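Local coordinates for protein carboxylic ester hydrolase (Aspergillus niger, PDB 7K4O) that probably hydrolyses ester bonds of tannins as a serine esterase of the tannase family, releasing gallic acid, at residues R89-N101 / M149-K163. Numbering follows the deposited sequence.
With GDE (3,4,5-trihydroxybenzoic acid), chain J.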
ATOM      1  N   ARG A  89       3.497   1.110 -23.999  1.00 18.69           N
ATOM      2  CA  ARG A  89       3.449   1.200 -22.536  1.00 18.42           C
ATOM      3  C   ARG A  89       3.922  -0.119 -21.939  1.00 19.11           C
ATOM      4  O   ARG A  89       3.627  -1.192 -22.478  1.00 19.46           O
ATOM      5  CB  ARG A  89       2.050   1.578 -22.048  1.00 21.14           C
ATOM      6  CG  ARG A  89       1.604   2.963 -22.517  1.00 22.03           C
ATOM      7  CD  ARG A  89       0.147   3.277 -22.115  1.00 21.60           C
ATOM      8  NE  ARG A  89      -0.227   4.577 -22.671  1.00 22.28           N
ATOM      9  CZ  ARG A  89      -1.324   4.828 -23.368  1.00 24.39           C
ATOM     10  NH1 ARG A  89      -2.238   3.890 -23.537  1.00 23.68           N
ATOM     11  NH2 ARG A  89      -1.468   6.029 -23.936  1.00 23.85           N
ATOM     12  N   TRP A  90       4.532   0.018 -20.764  1.00 19.50           N
ATOM     13  CA  TRP A  90       4.903  -1.100 -19.866  1.00 19.60           C
ATOM     14  C   TRP A  90       4.232  -0.811 -18.515  1.00 18.85           C
ATOM     15  O   TRP A  90       4.327   0.333 -18.048  1.00 18.85           O
ATOM     16  CB  TRP A  90       6.433  -1.201 -19.725  1.00 19.20           C
ATOM     17  CG  TRP A  90       6.834  -2.089 -18.590  1.00 16.32           C
ATOM     18  CD1 TRP A  90       7.162  -1.700 -17.323  1.00 19.79           C
ATOM     19  CD2 TRP A  90       6.864  -3.526 -18.579  1.00 17.62           C
ATOM     20  NE1 TRP A  90       7.428  -2.813 -16.529  1.00 19.37           N
ATOM     21  CE2 TRP A  90       7.220  -3.937 -17.270  1.00 19.67           C
ATOM     22  CE3 TRP A  90       6.601  -4.513 -19.531  1.00 18.92           C
ATOM     23  CZ2 TRP A  90       7.347  -5.272 -16.908  1.00 20.75           C
ATOM     24  CZ3 TRP A  90       6.684  -5.848 -19.169  1.00 21.25           C
ATOM     25  CH2 TRP A  90       7.030  -6.230 -17.861  1.00 22.10           C
ATOM     26  N   LEU A  91       3.672  -1.818 -17.881  1.00 18.75           N
ATOM     27  CA  LEU A  91       3.188  -1.713 -16.503  1.00 18.85           C
ATOM     28  C   LEU A  91       3.816  -2.835 -15.656  1.00 19.29           C
ATOM     29  O   LEU A  91       3.518  -4.034 -15.896  1.00 20.68           O
ATOM     30  CB  LEU A  91       1.666  -1.820 -16.429  1.00 18.76           C
ATOM     31  CG  LEU A  91       1.130  -1.703 -15.010  1.00 18.33           C
ATOM     32  CD1 LEU A  91       1.357  -0.334 -14.464  1.00 20.40           C
ATOM     33  CD2 LEU A  91      -0.368  -2.072 -14.928  1.00 20.73           C
ATOM     34  N   SER A  92       4.596  -2.432 -14.659  1.00 19.98           N
ATOM     35  CA  SER A  92       4.991  -3.335 -13.550  1.00 20.11           C
ATOM     36  C   SER A  92       3.853  -3.381 -12.527  1.00 18.21           C
ATOM     37  O   SER A  92       3.274  -2.374 -12.219  1.00 18.87           O
ATOM     38  CB  SER A  92       6.299  -2.850 -12.886  1.00 19.38           C
ATOM     39  OG  SER A  92       7.429  -3.128 -13.677  1.00 20.85           O
ATOM     40  N   THR A  93       3.632  -4.549 -11.918  1.00 18.97           N
ATOM     41  CA  THR A  93       2.630  -4.785 -10.872  1.00 19.51           C
ATOM     42  C   THR A  93       3.322  -5.560  -9.750  1.00 19.20           C
ATOM     43  O   THR A  93       4.352  -6.195  -9.991  1.00 20.76           O
ATOM     44  CB  THR A  93       1.403  -5.559 -11.379  1.00 20.89           C
ATOM     45  OG1 THR A  93       1.814  -6.895 -11.684  1.00 20.72           O
ATOM     46  CG2 THR A  93       0.794  -4.898 -12.605  1.00 21.20           C
ATOM     47  N   GLY A  94       2.721  -5.457  -8.587  1.00 20.09           N
ATOM     48  CA  GLY A  94       3.313  -5.956  -7.341  1.00 19.59           C
ATOM     49  C   GLY A  94       2.342  -6.689  -6.443  1.00 20.70           C
ATOM     50  O   GLY A  94       1.260  -7.151  -6.894  1.00 22.25           O
ATOM     51  N   GLY A  95       2.732  -6.800  -5.173  1.00 21.45           N
ATOM     52  CA  GLY A  95       2.169  -7.802  -4.260  1.00 20.57           C
ATOM     53  C   GLY A  95       1.238  -7.250  -3.183  1.00 20.43           C
ATOM     54  O   GLY A  95       0.572  -6.215  -3.334  1.00 21.88           O
ATOM     55  N   GLY A  96       1.245  -7.963  -2.060  1.00 22.16           N
ATOM     56  CA  GLY A  96       0.276  -7.800  -0.959  1.00 23.44           C
ATOM     57  C   GLY A  96       0.643  -8.805   0.126  1.00 22.06           C
ATOM     58  O   GLY A  96       0.997  -9.956  -0.224  1.00 22.46           O
ATOM     59  N   GLY A  97       0.638  -8.354   1.377  1.00 24.35           N
ATOM     60  CA  GLY A  97       1.105  -9.221   2.475  1.00 24.78           C
ATOM     61  C   GLY A  97       2.582  -9.505   2.265  1.00 22.48           C
ATOM     62  O   GLY A  97       3.350  -8.547   2.045  1.00 21.93           O
ATOM     63  N   TYR A  98       2.984 -10.767   2.333  1.00 21.73           N
ATOM     64  CA  TYR A  98       4.375 -11.156   2.017  1.00 22.00           C
ATOM     65  C   TYR A  98       4.484 -11.685   0.597  1.00 22.24           C
ATOM     66  O   TYR A  98       5.520 -12.235   0.267  1.00 23.48           O
ATOM     67  CB  TYR A  98       4.904 -12.147   3.065  1.00 23.50           C
ATOM     68  CG  TYR A  98       5.368 -11.488   4.340  1.00 23.09           C
ATOM     69  CD1 TYR A  98       4.467 -11.157   5.352  1.00 24.81           C
ATOM     70  CD2 TYR A  98       6.687 -11.094   4.496  1.00 22.63           C
ATOM     71  CE1 TYR A  98       4.871 -10.498   6.512  1.00 24.70           C
ATOM     72  CE2 TYR A  98       7.106 -10.443   5.651  1.00 22.56           C
ATOM     73  CZ  TYR A  98       6.209 -10.161   6.669  1.00 24.37           C
ATOM     74  OH  TYR A  98       6.641  -9.481   7.788  1.00 23.53           O
ATOM     75  N   ALA A  99       3.464 -11.495  -0.233  1.00 22.09           N
ATOM     76  CA  ALA A  99       3.496 -11.837  -1.669  1.00 20.92           C
ATOM     77  C   ALA A  99       4.055 -10.653  -2.453  1.00 19.07           C
ATOM     78  O   ALA A  99       3.843  -9.513  -2.062  1.00 22.37           O
ATOM     79  CB  ALA A  99       2.118 -12.187  -2.215  1.00 23.71           C
ATOM     80  N   ILE A 100       4.783 -10.977  -3.505  1.00 20.62           N
ATOM     81  CA  ILE A 100       5.425  -9.949  -4.373  1.00 21.37           C
ATOM     82  C   ILE A 100       4.616  -9.825  -5.677  1.00 21.11           C
ATOM     83  O   ILE A 100       4.941  -8.910  -6.495  1.00 20.17           O
ATOM     84  CB  ILE A 100       6.880 -10.319  -4.644  1.00 21.00           C
ATOM     85  CG1 ILE A 100       7.651  -9.104  -5.160  1.00 20.47           C
ATOM     86  CG2 ILE A 100       7.015 -11.543  -5.548  1.00 21.10           C
ATOM     87  CD1 ILE A 100       9.148  -9.321  -5.189  1.00 24.64           C
ATOM     88  N   ASN A 101       3.585 -10.631  -5.852  1.00 21.45           N
ATOM     89  CA  ASN A 101       2.659 -10.485  -7.013  1.00 19.45           C
ATOM     90  C   ASN A 101       1.221 -10.593  -6.503  1.00 22.40           C
ATOM     91  O   ASN A 101       0.985 -11.027  -5.335  1.00 21.69           O
ATOM     92  CB  ASN A 101       2.939 -11.528  -8.076  1.00 19.82           C
ATOM     93  CG  ASN A 101       2.592 -12.931  -7.595  1.00 22.76           C
ATOM     94  OD1 ASN A 101       1.411 -13.299  -7.580  1.00 22.72           O
ATOM     95  ND2 ASN A 101       3.626 -13.693  -7.230  1.00 22.24           N
ATOM     96  N   MET A 149      15.739  -9.819  -2.900  1.00 19.68           N
ATOM     97  CA  MET A 149      14.762  -9.935  -4.003  1.00 19.33           C
ATOM     98  C   MET A 149      13.400  -9.323  -3.584  1.00 18.73           C
ATOM     99  O   MET A 149      12.838  -8.516  -4.345  1.00 18.58           O
ATOM    100  CB  MET A 149      14.597 -11.399  -4.365  1.00 19.64           C
ATOM    101  CG  MET A 149      15.745 -11.937  -5.197  1.00 20.97           C
ATOM    102  SD  MET A 149      15.819 -11.175  -6.867  1.00 20.94           S
ATOM    103  CE  MET A 149      14.604 -12.213  -7.683  1.00 21.33           C
ATOM    104  N   PHE A 150      12.897  -9.613  -2.391  1.00 18.88           N
ATOM    105  CA  PHE A 150      11.634  -9.027  -1.905  1.00 20.26           C
ATOM    106  C   PHE A 150      11.779  -7.522  -1.730  1.00 21.00           C
ATOM    107  O   PHE A 150      10.882  -6.747  -2.112  1.00 19.37           O
ATOM    108  CB  PHE A 150      11.230  -9.697  -0.591  1.00 20.10           C
ATOM    109  CG  PHE A 150       9.888  -9.319  -0.022  1.00 19.86           C
ATOM    110  CD1 PHE A 150       8.725  -9.434  -0.768  1.00 21.81           C
ATOM    111  CD2 PHE A 150       9.774  -8.885   1.282  1.00 22.61           C
ATOM    112  CE1 PHE A 150       7.493  -9.133  -0.215  1.00 22.02           C
ATOM    113  CE2 PHE A 150       8.538  -8.534   1.826  1.00 24.86           C
ATOM    114  CZ  PHE A 150       7.406  -8.713   1.099  1.00 22.79           C
ATOM    115  N   ALA A 151      12.891  -7.071  -1.139  1.00 19.04           N
ATOM    116  CA  ALA A 151      13.136  -5.658  -0.819  1.00 19.51           C
ATOM    117  C   ALA A 151      13.058  -4.806  -2.085  1.00 20.26           C
ATOM    118  O   ALA A 151      12.363  -3.792  -2.022  1.00 19.81           O
ATOM    119  CB  ALA A 151      14.457  -5.461  -0.119  1.00 21.33           C
ATOM    120  N   TYR A 152      13.850  -5.146  -3.097  1.00 20.11           N
ATOM    121  CA  TYR A 152      13.941  -4.277  -4.294  1.00 19.76           C
ATOM    122  C   TYR A 152      14.516  -4.976  -5.511  1.00 21.14           C
ATOM    123  O   TYR A 152      14.341  -4.434  -6.620  1.00 19.54           O
ATOM    124  CB  TYR A 152      14.759  -3.017  -3.983  1.00 19.15           C
ATOM    125  CG  TYR A 152      16.231  -3.228  -3.745  1.00 20.10           C
ATOM    126  CD1 TYR A 152      17.125  -3.290  -4.797  1.00 22.09           C
ATOM    127  CD2 TYR A 152      16.747  -3.363  -2.442  1.00 21.11           C
ATOM    128  CE1 TYR A 152      18.491  -3.460  -4.572  1.00 25.11           C
ATOM    129  CE2 TYR A 152      18.103  -3.510  -2.205  1.00 23.12           C
ATOM    130  CZ  TYR A 152      18.974  -3.559  -3.270  1.00 27.31           C
ATOM    131  OH  TYR A 152      20.329  -3.727  -3.051  1.00 31.14           O
ATOM    132  N   LYS A 153      15.199  -6.091  -5.388  1.00 18.46           N
ATOM    133  CA  LYS A 153      15.974  -6.562  -6.553  1.00 19.28           C
ATOM    134  C   LYS A 153      15.035  -7.202  -7.573  1.00 19.25           C
ATOM    135  O   LYS A 153      15.304  -7.099  -8.810  1.00 19.58           O
ATOM    136  CB  LYS A 153      17.089  -7.524  -6.117  1.00 22.49           C
ATOM    137  CG  LYS A 153      18.047  -7.910  -7.212  1.00 27.94           C
ATOM    138  CD  LYS A 153      19.380  -8.511  -6.664  1.00 31.56           C
ATOM    139  CE  LYS A 153      19.166  -9.838  -5.956  1.00 31.03           C
ATOM    140  NZ  LYS A 153      20.459 -10.498  -5.654  1.00 29.26           N
ATOM    141  N   ALA A 154      14.026  -7.943  -7.158  1.00 18.87           N
ATOM    142  CA  ALA A 154      13.119  -8.655  -8.089  1.00 18.97           C
ATOM    143  C   ALA A 154      12.395  -7.646  -9.007  1.00 18.15           C
ATOM    144  O   ALA A 154      12.259  -7.904 -10.234  1.00 18.73           O
ATOM    145  CB  ALA A 154      12.084  -9.475  -7.327  1.00 19.56           C
ATOM    146  N   HIS A 155      11.975  -6.525  -8.468  1.00 18.76           N
ATOM    147  CA  HIS A 155      11.255  -5.530  -9.309  1.00 19.69           C
ATOM    148  C   HIS A 155      12.200  -4.831 -10.290  1.00 20.78           C
ATOM    149  O   HIS A 155      11.805  -4.557 -11.448  1.00 20.01           O
ATOM    150  CB  HIS A 155      10.514  -4.527  -8.457  1.00 19.69           C
ATOM    151  CG  HIS A 155       9.145  -4.973  -8.128  1.00 20.02           C
ATOM    152  ND1 HIS A 155       8.153  -5.095  -9.126  1.00 20.18           N
ATOM    153  CD2 HIS A 155       8.615  -5.416  -6.969  1.00 22.06           C
ATOM    154  CE1 HIS A 155       7.069  -5.578  -8.551  1.00 23.04           C
ATOM    155  NE2 HIS A 155       7.304  -5.757  -7.229  1.00 22.80           N
ATOM    156  N   ARG A 156      13.431  -4.598  -9.893  1.00 19.90           N
ATOM    157  CA  ARG A 156      14.450  -4.050 -10.816  1.00 20.94           C
ATOM    158  C   ARG A 156      14.625  -4.994 -12.010  1.00 19.56           C
ATOM    159  O   ARG A 156      14.642  -4.527 -13.180  1.00 20.33           O
ATOM    160  CB  ARG A 156      15.741  -3.830 -10.038  1.00 21.71           C
ATOM    161  CG  ARG A 156      16.895  -3.325 -10.865  1.00 23.76           C
ATOM    162  CD  ARG A 156      16.536  -2.101 -11.600  1.00 23.70           C
ATOM    163  NE  ARG A 156      17.773  -1.515 -12.153  1.00 24.78           N
ATOM    164  CZ  ARG A 156      17.763  -0.478 -12.995  1.00 27.04           C
ATOM    165  NH1 ARG A 156      16.636   0.137 -13.315  1.00 26.04           N
ATOM    166  NH2 ARG A 156      18.900  -0.012 -13.454  1.00 30.82           N
ATOM    167  N   GLU A 157      14.794  -6.300 -11.732  1.00 18.33           N
ATOM    168  CA  GLU A 157      15.010  -7.318 -12.779  1.00 19.89           C
ATOM    169  C   GLU A 157      13.771  -7.412 -13.687  1.00 20.18           C
ATOM    170  O   GLU A 157      13.936  -7.503 -14.918  1.00 20.35           O
ATOM    171  CB  GLU A 157      15.363  -8.636 -12.119  1.00 20.64           C
ATOM    172  CG  GLU A 157      16.745  -8.640 -11.479  1.00 21.86           C
ATOM    173  CD  GLU A 157      17.071  -9.788 -10.526  1.00 22.45           C
ATOM    174  OE1 GLU A 157      16.220 -10.702 -10.356  1.00 22.60           O
ATOM    175  OE2 GLU A 157      18.203  -9.760  -9.973  1.00 23.11           O
ATOM    176  N   LEU A 158      12.588  -7.451 -13.085  1.00 18.79           N
ATOM    177  CA  LEU A 158      11.323  -7.516 -13.848  1.00 19.38           C
ATOM    178  C   LEU A 158      11.262  -6.336 -14.827  1.00 18.94           C
ATOM    179  O   LEU A 158      10.921  -6.545 -16.007  1.00 19.98           O
ATOM    180  CB  LEU A 158      10.117  -7.553 -12.916  1.00 20.54           C
ATOM    181  CG  LEU A 158       8.726  -7.322 -13.557  1.00 20.74           C
ATOM    182  CD1 LEU A 158       8.419  -8.312 -14.663  1.00 18.68           C
ATOM    183  CD2 LEU A 158       7.663  -7.283 -12.486  1.00 21.40           C
ATOM    184  N   SER A 159      11.508  -5.127 -14.357  1.00 18.85           N
ATOM    185  CA  SER A 159      11.419  -3.963 -15.271  1.00 20.38           C
ATOM    186  C   SER A 159      12.468  -4.082 -16.362  1.00 20.27           C
ATOM    187  O   SER A 159      12.134  -3.838 -17.567  1.00 19.98           O
ATOM    188  CB  SER A 159      11.543  -2.676 -14.524  1.00 21.18           C
ATOM    189  OG  SER A 159      10.423  -2.488 -13.691  1.00 23.73           O
ATOM    190  N   LEU A 160      13.721  -4.395 -16.030  1.00 19.43           N
ATOM    191  CA  LEU A 160      14.776  -4.438 -17.072  1.00 20.56           C
ATOM    192  C   LEU A 160      14.415  -5.492 -18.112  1.00 21.89           C
ATOM    193  O   LEU A 160      14.502  -5.215 -19.311  1.00 21.62           O
ATOM    194  CB  LEU A 160      16.120  -4.733 -16.436  1.00 22.52           C
ATOM    195  CG  LEU A 160      16.711  -3.577 -15.647  1.00 21.88           C
ATOM    196  CD1 LEU A 160      17.895  -4.042 -14.796  1.00 23.55           C
ATOM    197  CD2 LEU A 160      17.168  -2.487 -16.596  1.00 25.46           C
ATOM    198  N   ILE A 161      14.053  -6.694 -17.677  1.00 19.53           N
ATOM    199  CA  ILE A 161      13.762  -7.810 -18.621  1.00 20.18           C
ATOM    200  C   ILE A 161      12.468  -7.526 -19.403  1.00 21.29           C
ATOM    201  O   ILE A 161      12.461  -7.707 -20.655  1.00 21.44           O
ATOM    202  CB  ILE A 161      13.686  -9.147 -17.887  1.00 20.51           C
ATOM    203  CG1 ILE A 161      15.037  -9.504 -17.321  1.00 21.79           C
ATOM    204  CG2 ILE A 161      13.134 -10.210 -18.809  1.00 23.01           C
ATOM    205  CD1 ILE A 161      14.969 -10.617 -16.280  1.00 23.60           C
ATOM    206  N   GLY A 162      11.418  -7.125 -18.720  1.00 19.87           N
ATOM    207  CA  GLY A 162      10.096  -6.907 -19.327  1.00 20.05           C
ATOM    208  C   GLY A 162      10.109  -5.784 -20.342  1.00 20.22           C
ATOM    209  O   GLY A 162       9.543  -5.922 -21.430  1.00 20.44           O
ATOM    210  N   LYS A 163      10.787  -4.689 -20.022  1.00 20.78           N
ATOM    211  CA  LYS A 163      10.872  -3.549 -20.965  1.00 21.97           C
ATOM    212  C   LYS A 163      11.647  -3.986 -22.214  1.00 21.15           C
ATOM    213  O   LYS A 163      11.234  -3.607 -23.304  1.00 21.67           O
ATOM    214  CB  LYS A 163      11.459  -2.309 -20.308  1.00 20.19           C
ATOM    215  CG  LYS A 163      10.531  -1.712 -19.262  1.00 20.99           C
ATOM    216  CD  LYS A 163      11.202  -0.705 -18.333  1.00 23.63           C
ATOM    217  CE  LYS A 163      11.769   0.488 -19.048  1.00 24.21           C
ATOM    218  NZ  LYS A 163      12.515   1.377 -18.115  1.00 24.75           N
TER
HETATM  219  OAA GDE J 603       0.021  -5.756   1.754  0.99 26.88           O
HETATM  220  OAB GDE J 603      -1.879  -5.680   2.884  0.99 31.84           O
HETATM  221  OAC GDE J 603       3.548  -5.444   5.485  0.96 23.14           O
HETATM  222  OAD GDE J 603      -0.464  -3.648   7.359  0.99 23.99           O
HETATM  223  OAE GDE J 603       2.137  -4.223   7.591  0.90 22.20           O
HETATM  224  CAF GDE J 603       1.476  -5.506   4.155  0.99 25.42           C
HETATM  225  CAG GDE J 603      -0.576  -4.590   5.110  0.95 24.79           C
HETATM  226  CAH GDE J 603      -0.626  -5.583   2.831  1.00 30.77           C
HETATM  227  CAI GDE J 603       2.168  -5.178   5.331  1.00 24.04           C
HETATM  228  CAJ GDE J 603       0.114  -4.292   6.313  0.99 25.67           C
HETATM  229  CAK GDE J 603       0.115  -5.251   4.106  0.95 25.39           C
HETATM  230  CAL GDE J 603       1.454  -4.560   6.394  0.94 24.98           C
HETATM  231  O   HOH W   1       8.949  -4.006 -11.618  1.00 20.81           O
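Trp90 lies with one face of its indole against Gly162 and Lys163 of helix 144-169. CG of Lys163 sits over the five-membered ring, 3.9 Å from its centroid, a CH-pi contact, while the backbone of Gly162 lies over the rim of the six-membered ring on the same side, with Gly162 CA 3.5 Å from Trp90 CH2. Because residue 162 has no side chain, the ring can lie directly on the helix backbone. Leu158 CD1 meets the indole at its edge, in plane. With CG anti to the backbone N (chi1 166°), Trp90 extends from strand 89-93 onto this surface.

Further apolar contacts follow toward the start of the helix segment. Ile100 sends CD1 to CB of Ala154 (3.6 Å) and passes His155 in the opposite direction, and its CB faces the edge of the Phe150 ring. The side chains of Phe150 and Tyr98 cross at about a right angle, CE2 of the one near CD2 of the other.

Strand and helix run nearly antiparallel (158°, axes 9.3 Å apart), as expected where a helix packs on the central sheet of an alpha/beta-hydrolase fold. Beyond the strand, the glycine-rich loop makes a type II' turn from Gly96 to Ala99, and Gly97 N donates a nearly straight hydrogen bond to OAA of the trihydroxybenzoic acid (2.7 Å, 170°). Phe150 CE1 and CZ abut the backbone of Tyr98 in this loop.

Polar groups gather between these apolar patches. Trp90 NE1 donates to Ser92 OG at 2.9 Å, and a water joins that hydroxyl to both ND1 and the backbone O of His155. In the imidazole plane, CE1 of His155 points at Thr93 O (3.1 Å), and its NE2 pairs with Glu191. Ser159 OG, 3.1 Å from Ser92 OG, is hydrogen-bonded to Glu202.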